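Local coordinates for scaffolding protein (Clostridium cellulolyticum, PDB 1G43) that probably binds the cellulosome to crystalline cellulose through its family IIIa cellulose-binding module, a calcium-containing beta-sandwich, at residues A[8-17]-A[133-143]; A[58-66]-A[106-117]. All coordinates share one frame; numbering follows the deposited sequence.

Contact 1: A[8-17]-A[133-143]; sequences VQFNNGSSPA and SYTAAGSYMDW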
# COMPACT_ATOMS: atom_id res chain seq x y z
N VAL A 8 4.25 -4.22 -8.98
CA VAL A 8 3.99 -4.36 -7.54
C VAL A 8 3.44 -5.71 -7.07
O VAL A 8 2.56 -6.28 -7.70
CB VAL A 8 3.02 -3.27 -7.03
CG1 VAL A 8 2.76 -3.47 -5.52
CG2 VAL A 8 3.57 -1.88 -7.34
N GLN A 9 3.97 -6.22 -5.97
CA GLN A 9 3.47 -7.46 -5.41
C GLN A 9 2.86 -7.16 -4.06
O GLN A 9 3.23 -6.18 -3.39
CB GLN A 9 4.58 -8.49 -5.28
CG GLN A 9 4.80 -9.26 -6.55
CD GLN A 9 5.81 -10.36 -6.37
OE1 GLN A 9 6.97 -10.12 -6.00
NE2 GLN A 9 5.39 -11.58 -6.61
N PHE A 10 1.94 -8.03 -3.64
CA PHE A 10 1.20 -7.81 -2.42
C PHE A 10 1.02 -9.08 -1.58
O PHE A 10 1.13 -10.17 -2.10
CB PHE A 10 -0.16 -7.23 -2.83
CG PHE A 10 -1.16 -7.14 -1.72
CD1 PHE A 10 -1.29 -5.99 -0.97
CD2 PHE A 10 -2.00 -8.20 -1.45
CE1 PHE A 10 -2.26 -5.89 0.05
CE2 PHE A 10 -2.96 -8.12 -0.46
CZ PHE A 10 -3.09 -6.96 0.30
N ASN A 11 0.76 -8.91 -0.28
CA ASN A 11 0.51 -10.02 0.64
C ASN A 11 -0.02 -9.41 1.94
O ASN A 11 0.25 -8.24 2.22
CB ASN A 11 1.78 -10.89 0.88
CG ASN A 11 2.51 -10.61 2.23
OD1 ASN A 11 1.94 -10.76 3.32
ND2 ASN A 11 3.79 -10.25 2.14
N ASN A 12 -0.82 -10.16 2.69
CA ASN A 12 -1.33 -9.69 3.97
C ASN A 12 -1.20 -10.82 5.00
O ASN A 12 -2.00 -10.93 5.93
CB ASN A 12 -2.79 -9.23 3.87
CG ASN A 12 -3.67 -10.25 3.20
OD1 ASN A 12 -3.33 -11.44 3.14
ND2 ASN A 12 -4.82 -9.81 2.71
N GLY A 13 -0.19 -11.66 4.83
CA GLY A 13 0.01 -12.77 5.76
C GLY A 13 -1.27 -13.56 5.95
O GLY A 13 -1.57 -14.02 7.06
N SER A 14 -2.03 -13.67 4.87
CA SER A 14 -3.29 -14.39 4.86
C SER A 14 -4.14 -14.11 6.12
O SER A 14 -4.41 -15.01 6.90
CB SER A 14 -3.02 -15.90 4.73
OG SER A 14 -4.22 -16.59 4.39
N SER A 15 -4.55 -12.85 6.30
CA SER A 15 -5.36 -12.44 7.45
C SER A 15 -6.79 -12.98 7.30
O SER A 15 -7.29 -13.13 6.18
CB SER A 15 -5.41 -10.91 7.57
OG SER A 15 -5.85 -10.31 6.35
N PRO A 16 -7.46 -13.26 8.43
CA PRO A 16 -8.83 -13.78 8.48
C PRO A 16 -9.82 -12.72 8.03
O PRO A 16 -9.61 -11.54 8.32
CB PRO A 16 -9.04 -14.12 9.96
CG PRO A 16 -7.63 -14.02 10.58
CD PRO A 16 -6.96 -12.96 9.79
N ALA A 17 -10.89 -13.14 7.37
CA ALA A 17 -11.92 -12.24 6.87
C ALA A 17 -12.40 -11.28 7.96
O ALA A 17 -12.63 -10.10 7.71
CB ALA A 17 -13.10 -13.04 6.32
N SER A 133 -10.02 -4.27 -2.08
CA SER A 133 -8.66 -4.75 -2.29
C SER A 133 -8.32 -6.00 -1.50
O SER A 133 -7.18 -6.42 -1.48
CB SER A 133 -7.64 -3.67 -1.91
OG SER A 133 -7.84 -2.50 -2.68
N TYR A 134 -9.31 -6.61 -0.86
CA TYR A 134 -9.01 -7.77 -0.05
C TYR A 134 -8.97 -9.14 -0.70
O TYR A 134 -9.84 -9.52 -1.48
CB TYR A 134 -9.95 -7.85 1.17
CG TYR A 134 -9.71 -9.10 2.05
CD1 TYR A 134 -8.59 -9.21 2.87
CD2 TYR A 134 -10.57 -10.21 1.98
CE1 TYR A 134 -8.32 -10.40 3.60
CE2 TYR A 134 -10.31 -11.40 2.70
CZ TYR A 134 -9.18 -11.48 3.50
OH TYR A 134 -8.91 -12.64 4.18
N THR A 135 -7.93 -9.86 -0.36
CA THR A 135 -7.75 -11.23 -0.77
C THR A 135 -6.74 -11.83 0.19
O THR A 135 -5.73 -11.22 0.52
CB THR A 135 -7.26 -11.38 -2.22
OG1 THR A 135 -7.32 -12.77 -2.55
CG2 THR A 135 -5.84 -10.90 -2.38
N ALA A 136 -7.03 -13.04 0.66
CA ALA A 136 -6.12 -13.70 1.58
C ALA A 136 -4.92 -14.13 0.77
O ALA A 136 -5.01 -15.02 -0.06
CB ALA A 136 -6.80 -14.90 2.21
N ALA A 137 -3.79 -13.46 1.00
CA ALA A 137 -2.55 -13.74 0.30
C ALA A 137 -1.49 -13.92 1.37
O ALA A 137 -1.14 -12.97 2.09
CB ALA A 137 -2.20 -12.58 -0.58
N GLY A 138 -0.99 -15.14 1.47
CA GLY A 138 -0.00 -15.46 2.48
C GLY A 138 1.40 -15.19 2.03
O GLY A 138 2.30 -15.08 2.87
N SER A 139 1.61 -15.10 0.72
CA SER A 139 2.94 -14.83 0.18
C SER A 139 2.79 -13.73 -0.86
O SER A 139 1.70 -13.50 -1.35
CB SER A 139 3.50 -16.09 -0.44
OG SER A 139 2.59 -16.60 -1.41
N TYR A 140 3.86 -13.04 -1.21
CA TYR A 140 3.74 -11.97 -2.20
C TYR A 140 3.16 -12.55 -3.49
O TYR A 140 3.49 -13.66 -3.89
CB TYR A 140 5.11 -11.29 -2.48
CG TYR A 140 5.52 -10.24 -1.44
CD1 TYR A 140 4.76 -9.08 -1.25
CD2 TYR A 140 6.62 -10.44 -0.59
CE1 TYR A 140 5.08 -8.15 -0.23
CE2 TYR A 140 6.95 -9.52 0.44
CZ TYR A 140 6.16 -8.38 0.60
OH TYR A 140 6.45 -7.48 1.62
N MET A 141 2.29 -11.79 -4.14
CA MET A 141 1.71 -12.22 -5.40
C MET A 141 1.27 -10.99 -6.21
O MET A 141 1.11 -9.90 -5.66
CB MET A 141 0.51 -13.11 -5.13
CG MET A 141 -0.66 -12.39 -4.48
SD MET A 141 -1.99 -13.58 -4.20
CE MET A 141 -3.44 -12.64 -4.66
N ASP A 142 1.07 -11.16 -7.51
CA ASP A 142 0.63 -10.07 -8.37
C ASP A 142 -0.85 -9.90 -8.10
O ASP A 142 -1.65 -10.74 -8.50
CB ASP A 142 0.81 -10.44 -9.84
CG ASP A 142 0.36 -9.33 -10.79
OD1 ASP A 142 1.00 -8.24 -10.83
OD2 ASP A 142 -0.64 -9.55 -11.51
N TRP A 143 -1.22 -8.82 -7.41
CA TRP A 143 -2.61 -8.58 -7.09
C TRP A 143 -2.93 -7.20 -7.66
O TRP A 143 -2.44 -6.16 -7.21
CB TRP A 143 -2.80 -8.65 -5.56
CG TRP A 143 -4.17 -8.31 -5.02
CD1 TRP A 143 -4.46 -7.33 -4.12
CD2 TRP A 143 -5.43 -8.95 -5.33
NE1 TRP A 143 -5.81 -7.32 -3.84
CE2 TRP A 143 -6.43 -8.30 -4.58
CE3 TRP A 143 -5.80 -10.01 -6.18
CZ2 TRP A 143 -7.77 -8.67 -4.63
CZ3 TRP A 143 -7.14 -10.38 -6.24
CH2 TRP A 143 -8.11 -9.71 -5.48
O HOH W 1 0.05 -6.72 -6.33
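Phe10 and Trp143 run side by side, pointing the same way, and carry most of the apolar part of this contact. Followed outward, Phe10 starts with CB 4.1 Å from Trp143 CB. With CG anti to the backbone N (chi1 170°), the ring is laid along the indole. CD2 then comes within 3.7 Å of Trp143 CD1, which sits over one face of the phenyl ring. Further out, at CE2, the ring edge meets Thr135 O, 4.3 Å away, and CZ, at the tip, approaches Ser133 O obliquely. The phenyl and pyrrole planes are 35° apart, neither a stack nor an edge-to-face pair, and Trp143 NE1 donates to Ser133 O, which helps hold the indole's rotation.

Polar atoms supply the rest. Phe10 N donates to Met141 O at 2.9 Å, and Met141 N returns a bond to Phe10 O, a single antiparallel bridge. Asn12 works as a substitute peptide group: OD1 accepts from Ala137 N at 3.0 Å while ND2 donates to Thr135 O at 2.8 Å, so the amide cannot easily flip. Ala137 O is gripped by two backbone donors, Asn12 N in its carbonyl plane and Ser14 N from above it. Tyr134 OH donates to Ser15 O at 2.6 Å. Asn11 OD1 takes Gly13 N in an Asx turn, and ND2 of the same amide lies 3.3 Å above the Tyr140 ring plane, over its centre, with the two planes 71° apart.

In the fold, strand 8-11, the later part of strand 6-11, pairs along its other edge with strand 18-30, through Lys27 and Arg25. The irregular segment 133-143 therefore finishes this side of the sheet, while Tyr45 of strand 41-47, from the facing sheet, packs on Phe10 and Tyr134.

Contact 2: A[58-66]-A[106-117]; sequences WCDHAGYMS and LPAGGSIEIQTR. Unlike the reference sequence in segment 58-66: Trp58 (reference Leu), Cys59 (reference Gly).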
# COMPACT_ATOMS: atom_id res chain seq x y z
N TRP A 58 0.26 1.94 11.04
CA TRP A 58 1.60 1.49 11.46
C TRP A 58 2.40 1.02 10.25
O TRP A 58 1.85 0.35 9.39
CB TRP A 58 1.53 0.28 12.41
CG TRP A 58 1.12 0.57 13.80
CD1 TRP A 58 1.90 1.07 14.79
CD2 TRP A 58 -0.17 0.34 14.38
NE1 TRP A 58 1.19 1.17 15.96
CE2 TRP A 58 -0.09 0.73 15.74
CE3 TRP A 58 -1.39 -0.15 13.89
CZ2 TRP A 58 -1.19 0.64 16.62
CZ3 TRP A 58 -2.49 -0.25 14.77
CH2 TRP A 58 -2.37 0.15 16.12
N CYS A 59 3.68 1.39 10.18
CA CYS A 59 4.56 0.83 9.14
C CYS A 59 5.49 -0.03 9.97
O CYS A 59 6.29 0.51 10.73
CB CYS A 59 5.41 1.87 8.39
SG CYS A 59 6.53 1.09 7.14
N ASP A 60 5.37 -1.34 9.85
CA ASP A 60 6.21 -2.27 10.61
C ASP A 60 7.64 -2.36 10.08
O ASP A 60 8.57 -2.65 10.83
CB ASP A 60 5.57 -3.67 10.61
CG ASP A 60 4.17 -3.68 11.22
OD1 ASP A 60 3.93 -2.92 12.18
OD2 ASP A 60 3.33 -4.47 10.73
N HIS A 61 7.82 -2.11 8.79
CA HIS A 61 9.15 -2.20 8.20
C HIS A 61 9.12 -1.73 6.76
O HIS A 61 8.19 -2.04 6.01
CB HIS A 61 9.65 -3.64 8.21
CG HIS A 61 10.86 -3.85 7.37
ND1 HIS A 61 12.13 -3.51 7.80
CD2 HIS A 61 10.99 -4.26 6.09
CE1 HIS A 61 12.98 -3.69 6.81
NE2 HIS A 61 12.32 -4.15 5.76
N ALA A 62 10.14 -0.97 6.37
CA ALA A 62 10.27 -0.52 5.00
C ALA A 62 11.75 -0.37 4.73
O ALA A 62 12.49 0.19 5.54
CB ALA A 62 9.56 0.81 4.80
N GLY A 63 12.18 -0.88 3.58
CA GLY A 63 13.59 -0.78 3.26
C GLY A 63 13.94 -1.10 1.82
O GLY A 63 13.12 -1.65 1.07
N TYR A 64 15.17 -0.73 1.44
CA TYR A 64 15.67 -0.98 0.09
C TYR A 64 17.18 -0.79 -0.06
O TYR A 64 17.85 -0.16 0.76
CB TYR A 64 14.93 -0.11 -0.93
CG TYR A 64 15.23 1.36 -0.82
CD1 TYR A 64 16.30 1.93 -1.52
CD2 TYR A 64 14.47 2.18 -0.00
CE1 TYR A 64 16.59 3.29 -1.41
CE2 TYR A 64 14.75 3.53 0.11
CZ TYR A 64 15.81 4.08 -0.60
OH TYR A 64 16.06 5.44 -0.51
N MET A 65 17.69 -1.35 -1.15
CA MET A 65 19.10 -1.32 -1.49
C MET A 65 19.41 -0.15 -2.39
O MET A 65 18.73 0.07 -3.40
CB MET A 65 19.47 -2.62 -2.19
CG MET A 65 19.44 -3.80 -1.24
SD MET A 65 20.87 -3.68 -0.18
CE MET A 65 22.07 -4.51 -1.35
N SER A 66 20.42 0.62 -2.01
CA SER A 66 20.87 1.77 -2.78
C SER A 66 22.33 1.39 -3.04
O SER A 66 23.16 1.46 -2.12
CB SER A 66 20.80 3.04 -1.92
OG SER A 66 20.60 4.21 -2.71
N LEU A 106 14.73 5.32 -5.52
CA LEU A 106 14.77 3.90 -5.79
C LEU A 106 15.49 3.75 -7.13
O LEU A 106 15.05 4.27 -8.15
CB LEU A 106 13.37 3.34 -5.86
CG LEU A 106 13.23 1.82 -6.07
CD1 LEU A 106 13.78 1.04 -4.84
CD2 LEU A 106 11.78 1.50 -6.30
N PRO A 107 16.61 3.05 -7.14
CA PRO A 107 17.35 2.87 -8.39
C PRO A 107 16.63 1.99 -9.42
O PRO A 107 15.91 1.05 -9.06
CB PRO A 107 18.67 2.24 -7.93
CG PRO A 107 18.72 2.52 -6.40
CD PRO A 107 17.27 2.36 -6.02
N ALA A 108 16.86 2.30 -10.69
CA ALA A 108 16.30 1.54 -11.80
C ALA A 108 16.49 0.05 -11.50
O ALA A 108 17.59 -0.39 -11.15
CB ALA A 108 17.01 1.93 -13.12
N GLY A 109 15.42 -0.73 -11.63
CA GLY A 109 15.49 -2.14 -11.33
C GLY A 109 15.54 -2.45 -9.84
O GLY A 109 15.65 -3.62 -9.46
N GLY A 110 15.48 -1.43 -8.98
CA GLY A 110 15.50 -1.66 -7.54
C GLY A 110 14.12 -2.03 -6.95
O GLY A 110 13.08 -1.87 -7.60
N SER A 111 14.12 -2.52 -5.71
CA SER A 111 12.88 -2.90 -5.01
C SER A 111 12.75 -2.30 -3.62
O SER A 111 13.72 -2.25 -2.87
CB SER A 111 12.80 -4.41 -4.82
OG SER A 111 12.48 -5.05 -6.02
N ILE A 112 11.56 -1.87 -3.25
CA ILE A 112 11.34 -1.38 -1.91
C ILE A 112 10.22 -2.22 -1.30
O ILE A 112 9.18 -2.45 -1.93
CB ILE A 112 10.96 0.13 -1.89
CG1 ILE A 112 10.81 0.60 -0.43
CG2 ILE A 112 9.71 0.37 -2.75
CD1 ILE A 112 10.41 2.06 -0.30
N GLU A 113 10.44 -2.71 -0.08
CA GLU A 113 9.44 -3.49 0.62
C GLU A 113 8.82 -2.60 1.68
O GLU A 113 9.52 -1.95 2.43
CB GLU A 113 10.05 -4.73 1.26
CG GLU A 113 9.01 -5.58 1.98
CD GLU A 113 9.57 -6.87 2.54
OE1 GLU A 113 10.81 -7.08 2.50
OE2 GLU A 113 8.76 -7.69 3.04
N ILE A 114 7.49 -2.57 1.72
CA ILE A 114 6.76 -1.71 2.63
C ILE A 114 5.67 -2.49 3.36
O ILE A 114 4.67 -2.85 2.76
CB ILE A 114 6.12 -0.57 1.84
CG1 ILE A 114 7.18 0.13 1.00
CG2 ILE A 114 5.46 0.42 2.78
CD1 ILE A 114 6.67 1.31 0.24
N GLN A 115 5.87 -2.74 4.66
CA GLN A 115 4.90 -3.52 5.43
C GLN A 115 4.15 -2.62 6.36
O GLN A 115 4.73 -1.97 7.21
CB GLN A 115 5.59 -4.65 6.19
CG GLN A 115 6.31 -5.61 5.23
CD GLN A 115 6.82 -6.87 5.91
OE1 GLN A 115 7.70 -6.83 6.76
NE2 GLN A 115 6.27 -8.01 5.51
N THR A 116 2.84 -2.62 6.17
CA THR A 116 1.96 -1.75 6.92
C THR A 116 0.73 -2.46 7.47
O THR A 116 0.35 -3.56 7.02
CB THR A 116 1.42 -0.60 6.03
OG1 THR A 116 0.35 -1.11 5.21
CG2 THR A 116 2.52 -0.06 5.09
N ARG A 117 0.12 -1.81 8.44
CA ARG A 117 -1.10 -2.31 9.03
C ARG A 117 -1.85 -1.16 9.67
O ARG A 117 -1.27 -0.10 9.93
CB ARG A 117 -0.79 -3.42 10.06
CG ARG A 117 -0.41 -2.95 11.48
CD ARG A 117 0.15 -4.10 12.33
NE ARG A 117 1.28 -3.63 13.11
CZ ARG A 117 1.23 -3.36 14.40
NH1 ARG A 117 0.11 -3.53 15.08
NH2 ARG A 117 2.30 -2.87 14.99
O HOH W 2 2.77 -5.40 8.08
O HOH W 3 4.77 -1.72 14.09
O HOH W 4 15.85 -3.83 -2.70
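Strands 58-66 and 111-117 form an antiparallel ladder interrupted by a classic beta bulge, in which Asp60 and His61 both face Gln115. The backbone bonds give the evidence: Asp60 N donates to Gln115 O at 2.8 Å, whereas His61 N reaches the same oxygen only weakly, at 3.5 Å. The regular ladder continues on either side, through Trp58 with Arg117 and Gly63 with Glu113.

Apolar contacts lie on the face bearing Cys59, Ala62, Tyr64, Ile112 and Ile114. Tyr64 CD2 packs 4.0 Å from Ile112 CG1, and its CB touches Leu106 CD1. Val77 of the opposing sheet meets Cys59 and Ala62, which identifies this face as the inner one of the sandwich.

Stacking and charge dominate the other face. The guanidinium of Arg117 lies flat on the indole of Trp58, a residue that differs from the reference sequence, with centres 4.2 Å apart and planes at 2°, a cation-pi pair. The bend at chi3 (139°) helps bring that flat group over the ring. Its edge is turned to Asp60, giving a salt bridge in which two nitrogens hold one oxygen. Such an arginine-aspartate pair, with His61 packed on Tyr70 nearby, is consistent with the planar strip by which family 3a modules are thought to contact cellulose, and probably serves the same purpose here.

Within that grip, NE meets the syn lone pair of Asp60 OD1 at 2.9 Å, while NH2 reaches this oxygen at 3.2 Å, 23° out of the carboxylate plane.

In the fold
From the N terminus, strand 6-11 comes first, and contact 1 joins its end to 133-143, closing a loop that spans most of the chain. Contact 2 falls wholly within that span: 58-66 meets 106-117 after 39 intervening residues, a much shorter closure, and the two loops do not cross. Their centres are about 17 Å apart, yet both reach one sheet, since strand 18-30 pairs with strand 6-11 and with strand 111-120. They also touch directly, through a probable hydrogen bond of 2.7 Å between Tyr140 OH and Glu113 OE2. Beyond 143 the chain enters strand 147-150 of the facing, five-stranded sheet.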